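Local coordinates for protein intimin (Escherichia coli, PDB 6TPL) that serves as an adhesin of the bacterial surface, whose extracellular Ig-like juncture domains adopt an extended conformation that probably restrains its reach, at residues A38-F44 / N56-G62; K103-I109 / A180-V185; K113-A118 / E193-T198; V137-T143 / S154-T160; T146-S152 / V166-T172. One frame throughout, in Å; residues are numbered along the deposited sequence. Where two conformers were deposited one is given.

Interaction 1 (A38-F44 / N56-G62); sequences ANVPVSF and NSANTNG
T60 takes the amide of V40 on its hydroxyl and that of N39 on its carbonyl, N39 N donating to T60 O. The V40 bond measures 3.1 Å from V40 N to T60 OG1 and is almost straight (173°), while a second bond joins OG1 to the carbonyl of Q37, so the hydroxyl grips the turn at two points. Its chi1 of 62° sets OG1 between the backbone N and the carbonyl carbon and leaves CG2 beside the backbone N, where it meets V42: V42 CG2 lies 3.8 Å from T60 CG2, with the two side chains at about a right angle. T60 is buried, as is V42, and both also pack on V30 and A66. Strands 41-44 and 57-59 run antiparallel, and 57-59 is one of the two outermost strands of the mixed sheet in this bacterial Ig-like sandwich. V42 and A58 form a hydrogen-bonded pair, V42 N to A58 O being 2.7 Å. On the same face F44 turns the edge of its ring to the A58 methyl, F44 CE1 to A58 CB at 3.8 Å, and V42 O sits above one ring face, displaced toward its rim. On the other face, N59 crosses P41 obliquely: a chi1 of -57° brings the amide oxygen back over the neighbouring strand, with N59 OD1 3.3 Å from P41 CA. A water donates to both N39 OD1 and T60 O, the latter at 2.9 Å.

Interaction 2 (K103-I109 / A180-V185); sequences KASITEI and ARVSDV
I106 lays its CD1 methyl on the A180 methyl and the A180-R181 peptide, with I106 CD1 to A180 CB at 3.8 Å, and CG1 of the same side chain meets V182 CG1 at 3.9 Å. I109 CD1 also touches the A180 methyl, at 4.0 Å from A180 CB. Toward the domain end the contact becomes polar. K103 NZ donates to D184 O at 2.7 Å, approaching nearly in line with the carbonyl (163°); a bend at chi3 of 73° curls the lysine chain to this oxygen. V185 CG2 comes to 3.3 Å from A104 O. A second shell fixes these groups: the type II turn V182-V185 presents D184 O, S105 OG donates to K103 O, and a water donates to both A104 O and S183 O. No backbone hydrogen bond joins the segments; apolar side chains bridge the two sheets inside the Ig-like sandwich, while K103 and the water close the more exposed end on backbone carbonyls. Strand 105-111 pairs with 124-132 in one sheet, whereas strand 174-181 lies between 141-146 and 194-197 in the other.

Interaction 3 (K113-A118 / E193-T198); sequences KTTAVA and EVEFFT
T114 and E195 begin a run of backbone hydrogen bonds that alternates between the segments, as parallel pairing requires: E195 N to T114 O, A116 N to E195 O, F197 N to A116 O and A118 N to F197 O. The last is the shortest, 2.7 Å from A118 N to F197 O, and the short strand axes lie 4.7 Å apart at 23°. A short strand paired in parallel with the C-terminal one matches the A'-G pairing of Ig-like sandwiches. Apolar contacts differ by face. The F196 ring lies beside A116, F196 CE2 to A116 CB at 3.8 Å, and F196 CB meets A118 CB at 3.9 Å. On the opposite face the ring of F197 receives the T115 methyl at its edge, with T115 CG2 4.1 Å from F197 CE2. A water bridges A118 O and T198 OG1. K113 and E195 direct their charges elsewhere, in salt bridges to D122 and K175. The other edge of strand 194-197 pairs with 174-181, while V194 and A116 pack on I124 of the facing sheet.

Interaction 4 (V137-T143 / S154-T160); sequences VSNQEVT and STEKTDT
T158 OG1 is held by two backbone groups of the turn: it donates to V137 O in a short bond of 2.5 Å and accepts the amide of Q140, 3.0 Å from Q140 N to T158 OG1 and nearly straight (165°). Its chi1 of 55° leaves CG2 directed at V142, where T158 CG2 and V142 CG2 meet at 3.9 Å, the side chains at about a right angle. The T158 backbone adds two bonds, accepting from N139 N and donating to Q140 O, so four hydrogen bonds converge on one buried threonine. Beyond it, V142 and E156 form the hydrogen-bonded pair of antiparallel strands 141-143 and 155-157, an edge of the Ig-like sandwich. On the other face the E141 and K157 chains run alongside each other in the same direction, E141 CG to K157 CG at 3.8 Å. E141 OE1 stays 4.4 Å from K157 NZ, too far for an ion pair. The turn is thus held by the backbone and hydroxyl bonds of T158, while the E141-K157 pair probably adds only a weak electrostatic attraction.

Interaction 5 (T146-S152 / V166-T172); sequences TTLGKLS and VTLTSTT
L168 sets its CD1 methyl against L148 O, L151 CD2 and T146 OG1, the closest of these being L148 O at 3.5 Å from L168 CD1. This is a short antiparallel pairing at the edge of one sheet of the Ig-like sandwich, strand 150-151 against strand 166-169, with K150 and T169 as the hydrogen-bonded pair and L151 and L168 as the next, non-hydrogen-bonded one. L168 is buried; its CG stands anti to the backbone N, and the chi2 of 75° then bends the methyls back across the neighbouring strand. L151 reaches over to V166 as well, L151 CD2 to V166 CG2 at 3.8 Å, and both residues pack on F144. G149, just before the pairing, has a positive phi of 93°, and its CA lies 3.1 Å from T169 O, whose carbonyl accepts from K150 N at 2.8 Å. Before it, L148 drapes CD1 over the hydroxyl of T172, with L148 CD1 3.5 Å from T172 OG1. S170 OG is tied within its own segment, donating along a lone pair of T172 O, within the plane of that carbonyl. At the other end S152 doubles the link to T167: its amide donates to T167 O, and its OG turns back to accept from T167 N, 3.0 Å from S152 OG to T167 N and nearly straight at 166°.

In the fold
Interactions 1 and 4 are equivalent places in two Ig-like domains: each joins the strand after a threonine-gripped turn to a short edge strand, and their centres lie 41 Å apart. Interactions 2 to 5 all belong to the second domain. Interaction 2 touches interaction 4, centres 10 Å apart, through V182 on V142 and a probable backbone bond from T143 to R181. At the other end interactions 3 and 5, also 10 Å apart, meet where F196 packs on L168 and S170. E156 on V166 links interactions 4 and 5. A bound magnesium lies about 5 Å from the K113 side chain, and the T167 side chain is about 7 Å from a bound magnesium.

Interaction 1 (A38-F44 / N56-G62)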
# COMPACT_ATOMS: atom_id res chain seq x y z
N ALA A 38 5.26 -24.35 -9.32
CA ALA A 38 6.25 -24.65 -8.30
C ALA A 38 7.66 -24.42 -8.83
O ALA A 38 7.93 -24.48 -10.03
CB ALA A 38 6.10 -26.09 -7.81
N ASN A 39 8.57 -24.14 -7.89
CA ASN A 39 10.01 -24.08 -8.17
C ASN A 39 10.37 -22.94 -9.11
O ASN A 39 11.34 -23.03 -9.86
CB ASN A 39 10.52 -25.40 -8.74
CG ASN A 39 10.26 -26.58 -7.82
OD1 ASN A 39 10.18 -26.43 -6.60
ND2 ASN A 39 10.13 -27.77 -8.40
N VAL A 40 9.61 -21.85 -9.09
CA VAL A 40 9.84 -20.70 -9.95
C VAL A 40 10.52 -19.61 -9.12
O VAL A 40 10.02 -19.26 -8.05
CB VAL A 40 8.53 -20.17 -10.55
CG1 VAL A 40 8.79 -18.93 -11.38
CG2 VAL A 40 7.86 -21.25 -11.38
N PRO A 41 11.65 -19.06 -9.58
CA PRO A 41 12.29 -17.97 -8.83
C PRO A 41 11.49 -16.67 -8.95
O PRO A 41 11.16 -16.23 -10.05
CB PRO A 41 13.68 -17.85 -9.47
CG PRO A 41 13.53 -18.43 -10.84
CD PRO A 41 12.46 -19.49 -10.74
N VAL A 42 11.19 -16.07 -7.80
CA VAL A 42 10.52 -14.78 -7.71
C VAL A 42 11.53 -13.76 -7.21
O VAL A 42 12.15 -13.97 -6.16
CB VAL A 42 9.29 -14.84 -6.79
CG1 VAL A 42 8.62 -13.47 -6.71
CG2 VAL A 42 8.30 -15.89 -7.27
N SER A 43 11.69 -12.67 -7.94
CA SER A 43 12.62 -11.61 -7.58
C SER A 43 11.89 -10.51 -6.81
O SER A 43 10.84 -10.03 -7.26
CB SER A 43 13.29 -11.01 -8.82
OG SER A 43 14.07 -11.98 -9.51
N PHE A 44 12.44 -10.12 -5.67
CA PHE A 44 11.86 -9.09 -4.82
C PHE A 44 12.73 -7.85 -4.81
O PHE A 44 13.96 -7.94 -4.75
CB PHE A 44 11.68 -9.61 -3.39
CG PHE A 44 10.91 -10.90 -3.30
CD1 PHE A 44 11.54 -12.07 -2.90
CD2 PHE A 44 9.57 -10.94 -3.62
CE1 PHE A 44 10.83 -13.25 -2.81
CE2 PHE A 44 8.85 -12.12 -3.54
CZ PHE A 44 9.48 -13.28 -3.13
N ASN A 56 16.44 -11.46 -1.96
CA ASN A 56 16.21 -10.80 -3.23
C ASN A 56 15.59 -11.72 -4.27
O ASN A 56 15.13 -11.24 -5.31
CB ASN A 56 17.53 -10.23 -3.76
CG ASN A 56 18.35 -9.56 -2.68
OD1 ASN A 56 17.88 -8.64 -2.01
ND2 ASN A 56 19.58 -10.02 -2.49
N SER A 57 15.57 -13.03 -4.01
CA SER A 57 15.00 -13.98 -4.95
C SER A 57 14.73 -15.28 -4.22
O SER A 57 15.64 -15.84 -3.59
CB SER A 57 15.93 -14.21 -6.14
OG SER A 57 15.49 -15.31 -6.92
N ALA A 58 13.50 -15.77 -4.31
CA ALA A 58 13.09 -17.00 -3.66
C ALA A 58 12.19 -17.79 -4.60
O ALA A 58 11.44 -17.22 -5.39
CB ALA A 58 12.35 -16.72 -2.34
N ASN A 59 12.29 -19.11 -4.50
CA ASN A 59 11.51 -19.99 -5.36
C ASN A 59 10.17 -20.30 -4.71
O ASN A 59 10.07 -20.43 -3.48
CB ASN A 59 12.28 -21.28 -5.64
CG ASN A 59 13.62 -21.03 -6.28
OD1 ASN A 59 13.71 -20.54 -7.40
ND2 ASN A 59 14.69 -21.37 -5.56
N THR A 60 9.14 -20.40 -5.54
CA THR A 60 7.83 -20.82 -5.05
C THR A 60 7.89 -22.25 -4.55
O THR A 60 8.71 -23.06 -4.99
CB THR A 60 6.79 -20.70 -6.16
OG1 THR A 60 7.13 -21.57 -7.25
CG2 THR A 60 6.71 -19.26 -6.66
N ASN A 61 7.02 -22.56 -3.59
CA ASN A 61 6.92 -23.91 -3.07
C ASN A 61 5.95 -24.70 -3.94
O ASN A 61 5.58 -24.27 -5.04
CB ASN A 61 6.47 -23.89 -1.61
CG ASN A 61 5.11 -23.25 -1.42
OD1 ASN A 61 4.35 -23.06 -2.37
ND2 ASN A 61 4.78 -22.92 -0.17
N GLY A 62 5.51 -25.86 -3.45
CA GLY A 62 4.61 -26.71 -4.21
C GLY A 62 3.20 -26.16 -4.37
O GLY A 62 2.42 -26.74 -5.13
O HOH W 1 10.83 -24.73 -4.01
O HOH W 2 16.29 -6.60 -4.01

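Interaction 2 (K103-I109 / A180-V185)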
# COMPACT_ATOMS: atom_id res chain seq x y z
N LYS A 103 4.45 7.75 18.65
CA LYS A 103 3.82 8.92 18.07
C LYS A 103 2.60 8.53 17.24
O LYS A 103 2.63 7.56 16.48
CB LYS A 103 4.80 9.70 17.18
CG LYS A 103 6.03 10.22 17.89
CD LYS A 103 7.06 10.73 16.90
CE LYS A 103 6.65 12.06 16.28
NZ LYS A 103 7.66 12.53 15.29
N ALA A 104 1.52 9.31 17.39
CA ALA A 104 0.33 9.14 16.57
C ALA A 104 0.70 9.25 15.10
O ALA A 104 1.06 10.33 14.62
CB ALA A 104 -0.74 10.18 16.94
N SER A 105 0.63 8.13 14.37
CA SER A 105 1.08 8.07 12.99
C SER A 105 0.05 7.36 12.13
O SER A 105 -0.63 6.44 12.59
CB SER A 105 2.43 7.32 12.86
OG SER A 105 3.36 7.73 13.85
N ILE A 106 -0.06 7.79 10.87
CA ILE A 106 -0.83 7.03 9.90
C ILE A 106 -0.19 5.66 9.71
O ILE A 106 1.01 5.55 9.47
CB ILE A 106 -0.92 7.78 8.56
CG1 ILE A 106 -1.72 9.07 8.72
CG2 ILE A 106 -1.57 6.89 7.52
CD1 ILE A 106 -1.67 9.98 7.51
N THR A 107 -1.00 4.61 9.82
CA THR A 107 -0.53 3.25 9.61
C THR A 107 -1.04 2.64 8.32
O THR A 107 -0.46 1.65 7.86
CB THR A 107 -0.94 2.35 10.78
OG1 THR A 107 -2.36 2.36 10.93
CG2 THR A 107 -0.28 2.82 12.07
N GLU A 108 -2.10 3.19 7.73
CA GLU A 108 -2.58 2.66 6.46
C GLU A 108 -3.42 3.71 5.74
O GLU A 108 -3.96 4.64 6.35
CB GLU A 108 -3.40 1.38 6.68
CG GLU A 108 -4.36 1.41 7.86
CD GLU A 108 -5.25 0.18 7.92
OE1 GLU A 108 -6.42 0.27 7.49
OE2 GLU A 108 -4.77 -0.88 8.38
N ILE A 109 -3.51 3.54 4.43
CA ILE A 109 -4.34 4.35 3.55
C ILE A 109 -4.82 3.41 2.45
O ILE A 109 -4.01 2.75 1.79
CB ILE A 109 -3.57 5.57 3.00
CG1 ILE A 109 -4.46 6.38 2.07
CG2 ILE A 109 -2.31 5.12 2.30
CD1 ILE A 109 -4.01 7.80 1.87
N ALA A 180 -1.85 11.93 2.35
CA ALA A 180 -2.38 12.17 3.69
C ALA A 180 -1.24 12.42 4.66
O ALA A 180 -0.11 11.97 4.44
CB ALA A 180 -3.23 11.00 4.18
N ARG A 181 -1.54 13.14 5.74
CA ARG A 181 -0.54 13.46 6.73
C ARG A 181 -1.22 13.76 8.06
O ARG A 181 -2.38 14.17 8.11
CB ARG A 181 0.31 14.66 6.31
CG ARG A 181 -0.49 15.95 6.24
CD ARG A 181 0.36 17.12 5.74
NE ARG A 181 -0.35 18.40 5.85
CZ ARG A 181 -0.97 19.00 4.84
NH1 ARG A 181 -0.98 18.43 3.64
NH2 ARG A 181 -1.58 20.16 5.03
N VAL A 182 -0.46 13.57 9.13
CA VAL A 182 -0.82 14.06 10.45
C VAL A 182 0.31 14.96 10.94
O VAL A 182 1.43 14.93 10.42
CB VAL A 182 -1.09 12.92 11.46
CG1 VAL A 182 -2.32 12.12 11.05
CG2 VAL A 182 0.14 12.04 11.58
N SER A 183 0.01 15.77 11.95
CA SER A 183 1.01 16.67 12.48
C SER A 183 2.14 15.90 13.15
O SER A 183 1.93 14.82 13.72
CB SER A 183 0.38 17.63 13.49
OG SER A 183 -0.69 18.37 12.91
N ASP A 184 3.34 16.45 13.05
CA ASP A 184 4.55 16.02 13.75
C ASP A 184 5.12 14.69 13.26
O ASP A 184 6.08 14.20 13.87
CB ASP A 184 4.36 15.93 15.27
CG ASP A 184 3.97 17.26 15.90
OD1 ASP A 184 3.30 17.25 16.96
OD2 ASP A 184 4.32 18.31 15.34
N VAL A 185 4.59 14.09 12.20
CA VAL A 185 5.16 12.88 11.61
C VAL A 185 5.64 13.23 10.21
O VAL A 185 4.85 13.64 9.36
CB VAL A 185 4.15 11.73 11.57
CG1 VAL A 185 4.76 10.52 10.86
CG2 VAL A 185 3.71 11.35 12.99
O HOH W 3 0.65 12.77 15.10

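Interaction 3 (K113-A118 / E193-T198)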
# COMPACT_ATOMS: atom_id res chain seq x y z
N LYS A 113 -11.63 1.48 -4.56
CA LYS A 113 -11.43 1.04 -5.94
C LYS A 113 -10.39 1.95 -6.59
O LYS A 113 -10.13 3.06 -6.11
CB LYS A 113 -12.73 1.05 -6.74
CG LYS A 113 -13.41 2.41 -6.82
CD LYS A 113 -14.74 2.29 -7.55
CE LYS A 113 -15.47 3.62 -7.64
NZ LYS A 113 -16.83 3.46 -8.23
N THR A 114 -9.80 1.48 -7.68
CA THR A 114 -8.72 2.20 -8.35
C THR A 114 -9.17 2.90 -9.63
O THR A 114 -8.34 3.50 -10.32
CB THR A 114 -7.56 1.25 -8.68
OG1 THR A 114 -8.00 0.26 -9.61
CG2 THR A 114 -7.05 0.55 -7.42
N THR A 115 -10.45 2.82 -9.98
CA THR A 115 -10.97 3.48 -11.17
C THR A 115 -12.35 4.03 -10.89
O THR A 115 -13.06 3.54 -10.01
CB THR A 115 -11.06 2.52 -12.38
OG1 THR A 115 -12.00 1.49 -12.10
CG2 THR A 115 -9.71 1.90 -12.68
N ALA A 116 -12.74 5.06 -11.64
CA ALA A 116 -14.06 5.66 -11.49
C ALA A 116 -14.38 6.48 -12.73
O ALA A 116 -13.49 6.85 -13.51
CB ALA A 116 -14.15 6.55 -10.24
N VAL A 117 -15.68 6.77 -12.90
CA VAL A 117 -16.13 7.59 -14.02
C VAL A 117 -15.87 9.05 -13.70
O VAL A 117 -16.11 9.51 -12.58
CB VAL A 117 -17.62 7.35 -14.31
CG1 VAL A 117 -18.10 8.28 -15.43
CG2 VAL A 117 -17.88 5.91 -14.67
N ALA A 118 -15.42 9.81 -14.70
CA ALA A 118 -15.11 11.22 -14.51
C ALA A 118 -16.34 12.09 -14.77
O ALA A 118 -16.36 12.94 -15.66
CB ALA A 118 -13.94 11.63 -15.41
N GLU A 193 -2.37 5.04 -6.50
CA GLU A 193 -2.83 5.85 -7.62
C GLU A 193 -4.14 5.29 -8.15
O GLU A 193 -4.35 4.07 -8.18
CB GLU A 193 -1.77 5.88 -8.72
CG GLU A 193 -2.00 6.93 -9.78
CD GLU A 193 -0.80 7.09 -10.69
OE1 GLU A 193 -0.33 6.07 -11.23
OE2 GLU A 193 -0.33 8.23 -10.86
N VAL A 194 -5.05 6.18 -8.53
CA VAL A 194 -6.31 5.81 -9.15
C VAL A 194 -6.43 6.55 -10.48
O VAL A 194 -5.62 7.42 -10.80
CB VAL A 194 -7.52 6.11 -8.25
CG1 VAL A 194 -7.37 5.40 -6.91
CG2 VAL A 194 -7.69 7.62 -8.06
N GLU A 195 -7.46 6.20 -11.25
CA GLU A 195 -7.66 6.85 -12.54
C GLU A 195 -9.15 7.05 -12.83
O GLU A 195 -9.96 6.14 -12.65
CB GLU A 195 -7.01 6.03 -13.67
CG GLU A 195 -7.08 6.73 -15.03
CD GLU A 195 -6.08 6.20 -16.04
OE1 GLU A 195 -5.91 6.83 -17.10
OE2 GLU A 195 -5.45 5.15 -15.77
N PHE A 196 -9.48 8.26 -13.28
CA PHE A 196 -10.83 8.60 -13.72
C PHE A 196 -10.91 8.55 -15.24
O PHE A 196 -9.97 8.97 -15.93
CB PHE A 196 -11.22 9.99 -13.21
CG PHE A 196 -11.40 10.06 -11.72
CD1 PHE A 196 -10.31 10.21 -10.88
CD2 PHE A 196 -12.66 9.99 -11.17
CE1 PHE A 196 -10.48 10.28 -9.52
CE2 PHE A 196 -12.84 10.06 -9.81
CZ PHE A 196 -11.75 10.20 -8.98
N PHE A 197 -12.03 8.04 -15.75
CA PHE A 197 -12.25 7.91 -17.18
C PHE A 197 -13.59 8.55 -17.54
O PHE A 197 -14.57 8.38 -16.82
CB PHE A 197 -12.26 6.44 -17.63
CG PHE A 197 -10.97 5.70 -17.38
CD1 PHE A 197 -9.97 5.69 -18.34
CD2 PHE A 197 -10.77 5.01 -16.20
CE1 PHE A 197 -8.78 5.01 -18.11
CE2 PHE A 197 -9.60 4.33 -15.97
CZ PHE A 197 -8.60 4.32 -16.93
N THR A 198 -13.62 9.25 -18.67
CA THR A 198 -14.87 9.84 -19.16
C THR A 198 -15.82 8.73 -19.61
O THR A 198 -15.40 7.69 -20.12
CB THR A 198 -14.64 10.81 -20.32
OG1 THR A 198 -13.84 11.91 -19.89
CG2 THR A 198 -15.97 11.33 -20.85
O HOH W 4 -15.17 13.51 -18.14

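Interaction 4 (V137-T143 / S154-T160)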
# COMPACT_ATOMS: atom_id res chain seq x y z
N VAL A 137 -5.98 5.87 17.39
CA VAL A 137 -6.02 7.21 17.99
C VAL A 137 -7.28 7.91 17.48
O VAL A 137 -7.48 8.04 16.27
CB VAL A 137 -4.77 8.03 17.64
CG1 VAL A 137 -4.86 9.40 18.30
CG2 VAL A 137 -3.51 7.30 18.08
N SER A 138 -8.10 8.38 18.41
CA SER A 138 -9.29 9.13 18.06
C SER A 138 -9.00 10.63 18.04
O SER A 138 -8.07 11.12 18.69
CB SER A 138 -10.42 8.84 19.04
OG SER A 138 -10.08 9.25 20.35
N ASN A 139 -9.80 11.35 17.26
CA ASN A 139 -9.80 12.82 17.25
C ASN A 139 -8.47 13.40 16.78
O ASN A 139 -8.12 14.53 17.13
CB ASN A 139 -10.18 13.38 18.62
CG ASN A 139 -11.65 13.20 18.94
OD1 ASN A 139 -12.51 13.81 18.29
ND2 ASN A 139 -11.95 12.39 19.94
N GLN A 140 -7.75 12.65 15.96
CA GLN A 140 -6.53 13.13 15.31
C GLN A 140 -6.89 13.68 13.94
O GLN A 140 -7.61 13.04 13.17
CB GLN A 140 -5.52 11.99 15.17
CG GLN A 140 -4.18 12.40 14.60
CD GLN A 140 -3.26 12.98 15.66
OE1 GLN A 140 -3.48 12.79 16.86
NE2 GLN A 140 -2.23 13.69 15.22
N GLU A 141 -6.39 14.88 13.63
CA GLU A 141 -6.70 15.52 12.36
C GLU A 141 -5.82 14.94 11.26
O GLU A 141 -4.60 15.08 11.30
CB GLU A 141 -6.50 17.04 12.46
CG GLU A 141 -7.63 17.77 13.16
CD GLU A 141 -7.60 19.27 12.91
OE1 GLU A 141 -8.53 19.96 13.37
OE2 GLU A 141 -6.64 19.77 12.27
N VAL A 142 -6.45 14.27 10.30
CA VAL A 142 -5.78 13.80 9.09
C VAL A 142 -6.10 14.77 7.97
O VAL A 142 -7.28 15.04 7.69
CB VAL A 142 -6.22 12.38 8.72
CG1 VAL A 142 -5.51 11.92 7.46
CG2 VAL A 142 -5.96 11.42 9.87
N THR A 143 -5.07 15.30 7.32
CA THR A 143 -5.24 16.22 6.21
C THR A 143 -4.93 15.50 4.90
O THR A 143 -3.91 14.81 4.79
CB THR A 143 -4.34 17.46 6.36
OG1 THR A 143 -4.72 18.18 7.54
CG2 THR A 143 -4.49 18.38 5.15
N SER A 154 -10.87 18.56 3.32
CA SER A 154 -9.42 18.59 3.41
C SER A 154 -8.91 17.94 4.69
O SER A 154 -7.80 17.39 4.70
CB SER A 154 -8.90 20.02 3.32
OG SER A 154 -8.73 20.43 1.97
N THR A 155 -9.69 18.00 5.77
CA THR A 155 -9.26 17.47 7.06
C THR A 155 -10.43 16.78 7.75
O THR A 155 -11.53 17.34 7.81
CB THR A 155 -8.69 18.58 7.95
OG1 THR A 155 -7.54 19.16 7.33
CG2 THR A 155 -8.31 18.03 9.32
N GLU A 156 -10.17 15.58 8.25
CA GLU A 156 -11.15 14.76 8.95
C GLU A 156 -10.49 14.26 10.23
O GLU A 156 -9.31 13.91 10.22
CB GLU A 156 -11.62 13.57 8.09
CG GLU A 156 -12.54 13.95 6.94
CD GLU A 156 -13.92 14.35 7.41
OE1 GLU A 156 -14.63 15.07 6.66
OE2 GLU A 156 -14.32 13.95 8.53
N LYS A 157 -11.24 14.27 11.33
CA LYS A 157 -10.73 13.77 12.60
C LYS A 157 -11.05 12.29 12.72
O LYS A 157 -12.16 11.86 12.40
CB LYS A 157 -11.34 14.55 13.77
CG LYS A 157 -10.91 16.01 13.85
CD LYS A 157 -11.60 16.74 15.00
CE LYS A 157 -11.16 18.20 15.06
NZ LYS A 157 -11.83 18.96 16.16
N THR A 158 -10.07 11.51 13.18
CA THR A 158 -10.27 10.07 13.30
C THR A 158 -11.37 9.76 14.31
O THR A 158 -11.59 10.49 15.29
CB THR A 158 -8.96 9.38 13.73
OG1 THR A 158 -8.47 9.97 14.94
CG2 THR A 158 -7.90 9.53 12.65
N ASP A 159 -12.08 8.65 14.06
CA ASP A 159 -13.13 8.19 14.96
C ASP A 159 -12.51 7.29 16.03
O ASP A 159 -11.30 7.14 16.13
CB ASP A 159 -14.24 7.48 14.18
CG ASP A 159 -13.76 6.22 13.47
OD1 ASP A 159 -14.45 5.77 12.53
OD2 ASP A 159 -12.72 5.65 13.86
N THR A 160 -13.37 6.67 16.85
CA THR A 160 -12.86 5.94 18.01
C THR A 160 -12.05 4.72 17.60
O THR A 160 -11.34 4.16 18.45
CB THR A 160 -14.00 5.49 18.92
OG1 THR A 160 -14.93 4.68 18.18
CG2 THR A 160 -14.74 6.68 19.51

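Interaction 5 (T146-S152 / V166-T172)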
# COMPACT_ATOMS: atom_id res chain seq x y z
N THR A 146 -4.91 16.12 -3.08
CA THR A 146 -5.03 15.35 -4.31
C THR A 146 -4.39 16.11 -5.47
O THR A 146 -4.28 17.33 -5.44
CB THR A 146 -6.50 15.04 -4.65
OG1 THR A 146 -6.57 14.14 -5.76
CG2 THR A 146 -7.26 16.33 -4.99
N THR A 147 -3.97 15.35 -6.48
CA THR A 147 -3.45 15.92 -7.72
C THR A 147 -4.51 16.07 -8.80
O THR A 147 -4.24 16.68 -9.84
CB THR A 147 -2.31 15.06 -8.27
OG1 THR A 147 -2.80 13.75 -8.59
CG2 THR A 147 -1.19 14.92 -7.25
N LEU A 148 -5.70 15.52 -8.59
CA LEU A 148 -6.78 15.57 -9.56
C LEU A 148 -8.10 15.36 -8.84
O LEU A 148 -8.21 14.47 -7.99
CB LEU A 148 -6.59 14.51 -10.66
CG LEU A 148 -7.77 14.36 -11.63
CD1 LEU A 148 -7.96 15.66 -12.41
CD2 LEU A 148 -7.56 13.18 -12.56
N GLY A 149 -9.08 16.17 -9.16
CA GLY A 149 -10.41 15.97 -8.63
C GLY A 149 -10.68 16.76 -7.37
O GLY A 149 -9.89 17.59 -6.91
N LYS A 150 -11.84 16.47 -6.79
CA LYS A 150 -12.38 17.22 -5.66
C LYS A 150 -12.56 16.29 -4.48
O LYS A 150 -13.32 15.32 -4.55
CB LYS A 150 -13.72 17.87 -6.05
CG LYS A 150 -14.41 18.65 -4.93
CD LYS A 150 -15.74 19.20 -5.44
CE LYS A 150 -16.44 20.04 -4.38
NZ LYS A 150 -17.71 20.62 -4.90
N LEU A 151 -11.87 16.60 -3.38
CA LEU A 151 -12.02 15.84 -2.15
C LEU A 151 -13.23 16.35 -1.37
O LEU A 151 -13.54 17.54 -1.37
CB LEU A 151 -10.76 15.97 -1.29
CG LEU A 151 -9.49 15.27 -1.74
CD1 LEU A 151 -8.28 15.87 -1.03
CD2 LEU A 151 -9.57 13.78 -1.46
N SER A 152 -13.91 15.42 -0.69
CA SER A 152 -15.08 15.78 0.11
C SER A 152 -14.72 16.75 1.23
O SER A 152 -15.56 17.55 1.66
CB SER A 152 -15.71 14.52 0.70
OG SER A 152 -14.75 13.82 1.48
N VAL A 166 -12.39 10.20 3.44
CA VAL A 166 -12.85 11.22 2.51
C VAL A 166 -13.18 10.53 1.20
O VAL A 166 -12.72 9.41 0.94
CB VAL A 166 -11.82 12.34 2.27
CG1 VAL A 166 -11.55 13.11 3.56
CG2 VAL A 166 -10.52 11.77 1.68
N THR A 167 -13.98 11.19 0.38
CA THR A 167 -14.28 10.72 -0.96
C THR A 167 -13.69 11.67 -1.99
O THR A 167 -13.46 12.85 -1.71
CB THR A 167 -15.79 10.57 -1.20
OG1 THR A 167 -16.46 11.81 -0.94
CG2 THR A 167 -16.37 9.48 -0.32
N LEU A 168 -13.47 11.15 -3.19
CA LEU A 168 -12.87 11.89 -4.29
C LEU A 168 -13.70 11.68 -5.54
O LEU A 168 -13.97 10.54 -5.93
CB LEU A 168 -11.42 11.44 -4.54
CG LEU A 168 -10.66 12.12 -5.69
CD1 LEU A 168 -10.25 13.52 -5.26
CD2 LEU A 168 -9.46 11.29 -6.10
N THR A 169 -14.10 12.78 -6.17
CA THR A 169 -14.73 12.75 -7.48
C THR A 169 -13.91 13.58 -8.46
O THR A 169 -13.02 14.34 -8.07
CB THR A 169 -16.17 13.28 -7.44
OG1 THR A 169 -16.17 14.63 -6.95
CG2 THR A 169 -17.03 12.41 -6.54
N SER A 170 -14.22 13.45 -9.75
CA SER A 170 -13.55 14.26 -10.75
C SER A 170 -14.46 14.43 -11.96
O SER A 170 -15.08 13.47 -12.42
CB SER A 170 -12.21 13.65 -11.18
OG SER A 170 -11.56 14.47 -12.15
N THR A 171 -14.52 15.66 -12.47
CA THR A 171 -15.22 15.95 -13.71
C THR A 171 -14.32 15.82 -14.94
O THR A 171 -14.81 16.00 -16.06
CB THR A 171 -15.82 17.36 -13.67
OG1 THR A 171 -14.78 18.33 -13.51
CG2 THR A 171 -16.81 17.50 -12.53
N THR A 172 -13.04 15.53 -14.77
CA THR A 172 -12.14 15.33 -15.89
C THR A 172 -11.35 14.05 -15.70
O THR A 172 -11.07 13.64 -14.57
CB THR A 172 -11.16 16.51 -16.06
OG1 THR A 172 -10.24 16.55 -14.96
CG2 THR A 172 -11.91 17.83 -16.12
O HOH W 5 -15.88 15.17 -4.11